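Local structure of WbmS, polysaccharide deacetylase involved in O-antigen biosynthesis (3HFT) at the interface of chains A and B. The protein is a putative zinc-dependent polysaccharide deacetylase of O-antigen biosynthesis, thought to remove acetyl groups from a sugar substrate by hydrolysis. Coordinates in Å, arbitrary orientation; residue numbers count along the deposited sequence, not the author numbering. Chains: chain A/B, WbmS, polysaccharide deacetylase involved in O-antigen biosynthesis.

The interface of chains A and B. Residues chain A 152-153, 156, 158, 185; chain B 161, 163-164.
The loop of chain A that carries A:Val152, A:Pro153, A:Ala156 and A:Ile158, together with the end of helix 179-185, receives the short strand 163-164 of chain B and the residue B:Gln161 ahead of it. B:Trp163 dominates the patch, burying 71 Å² of its surface against chain A. The side chains of A:Pro153 and B:Trp163 cross at about a right angle, with the proline ring carbon CD over one face of the indole, 3.5 Å from the centroid of the five-membered ring in a CH-pi contact. Towards the rim of the six-membered ring, A:Val152 CG2 meets CH2 of B:Trp163 at 3.9 Å, and A:Ile158 brings its terminal methyl CD1 to CE3. The methyl of A:Ala156 packs at the root of the side chain, 3.6 Å from B:Trp163 CB. With chi1 at 69°, the indole CG sits between its own backbone N and carbonyl carbon, which turns the indole face towards A:Pro153. A:Ile158 and B:Gln161 run past each other in opposite directions, CG1 of the isoleucine 4.1 Å from CG of the glutamine.

Polar contacts border this apolar cluster. The phenol OH of A:Tyr185 donates a 2.7 Å hydrogen bond to the carbonyl O of B:Arg164, arriving in the carbonyl plane on a lone pair at a C=O...O angle of 141°. The same hydroxyl reaches a water at the indole's edge, 3.0 Å from B:Trp163 NE1, which gives the N-H a partner and may help hold the ring's orientation.

Two-fold symmetry repeats the patch with the chains exchanged, both being parts of the interface of a possibly biological dimer. The chain A loop and B:Gln161 belong to the stretch between strands 146-147 and 163-164, and the C-terminal end of helix 179-185 contributes A:Tyr185.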
# COMPACT_ATOMS: atom_id res chain seq x y z
N VAL A 152 2.61 -6.61 3.28
CA VAL A 152 3.87 -6.43 3.97
C VAL A 152 4.44 -7.84 4.19
O VAL A 152 3.88 -8.62 4.94
CB VAL A 152 3.70 -5.72 5.34
CG1 VAL A 152 5.05 -5.61 6.02
CG2 VAL A 152 3.01 -4.34 5.15
N PRO A 153 5.55 -8.17 3.55
CA PRO A 153 6.07 -9.53 3.64
C PRO A 153 6.35 -10.01 5.05
O PRO A 153 6.86 -9.27 5.89
CB PRO A 153 7.37 -9.47 2.83
CG PRO A 153 7.21 -8.30 1.92
CD PRO A 153 6.35 -7.31 2.66
N ALA A 156 9.78 -9.16 6.50
CA ALA A 156 10.20 -7.76 6.60
C ALA A 156 10.61 -7.33 8.02
O ALA A 156 11.14 -6.23 8.22
CB ALA A 156 9.06 -6.82 6.02
N ILE A 158 8.39 -6.99 10.54
CA ILE A 158 7.30 -6.15 10.99
C ILE A 158 6.15 -7.02 11.49
O ILE A 158 5.60 -7.85 10.73
CB ILE A 158 6.78 -5.25 9.85
CG1 ILE A 158 7.92 -4.33 9.35
CG2 ILE A 158 5.59 -4.40 10.35
CD1 ILE A 158 7.63 -3.58 8.04
N TYR A 185 9.91 -14.23 -4.47
CA TYR A 185 10.89 -14.03 -3.41
C TYR A 185 11.71 -15.31 -3.07
O TYR A 185 12.60 -15.27 -2.22
CB TYR A 185 10.18 -13.59 -2.15
CG TYR A 185 9.80 -12.13 -2.02
CD1 TYR A 185 10.78 -11.13 -2.06
CD2 TYR A 185 8.49 -11.76 -1.71
CE1 TYR A 185 10.42 -9.78 -1.86
CE2 TYR A 185 8.14 -10.42 -1.50
CZ TYR A 185 9.12 -9.45 -1.57
OH TYR A 185 8.77 -8.13 -1.34
N GLN B 161 9.75 -0.73 9.28
CA GLN B 161 11.07 -0.98 8.71
C GLN B 161 10.89 -1.01 7.18
O GLN B 161 9.87 -1.52 6.68
CB GLN B 161 11.58 -2.38 9.17
CG GLN B 161 11.39 -2.73 10.68
CD GLN B 161 12.36 -1.99 11.58
OE1 GLN B 161 13.32 -1.41 11.09
NE2 GLN B 161 12.12 -2.00 12.91
N TRP B 163 11.59 -2.55 3.44
CA TRP B 163 11.77 -3.92 3.02
C TRP B 163 12.05 -4.03 1.53
O TRP B 163 11.80 -3.10 0.77
CB TRP B 163 10.56 -4.78 3.43
CG TRP B 163 9.29 -4.52 2.74
CD1 TRP B 163 8.89 -5.08 1.57
CD2 TRP B 163 8.20 -3.68 3.17
NE1 TRP B 163 7.64 -4.65 1.24
CE2 TRP B 163 7.19 -3.79 2.20
CE3 TRP B 163 7.99 -2.84 4.26
CZ2 TRP B 163 5.99 -3.11 2.29
CZ3 TRP B 163 6.81 -2.16 4.37
CH2 TRP B 163 5.81 -2.29 3.37
N ARG B 164 12.60 -5.17 1.11
CA ARG B 164 12.88 -5.40 -0.29
C ARG B 164 11.61 -5.76 -1.05
O ARG B 164 10.89 -6.68 -0.64
CB ARG B 164 13.83 -6.57 -0.48
CG ARG B 164 15.18 -6.34 0.08
CD ARG B 164 15.98 -7.62 0.07
NE ARG B 164 16.93 -7.65 1.19
CZ ARG B 164 18.19 -7.21 1.15
NH1 ARG B 164 18.71 -6.68 0.03
NH2 ARG B 164 18.93 -7.30 2.24
O HOH W 1 6.98 -5.80 -1.44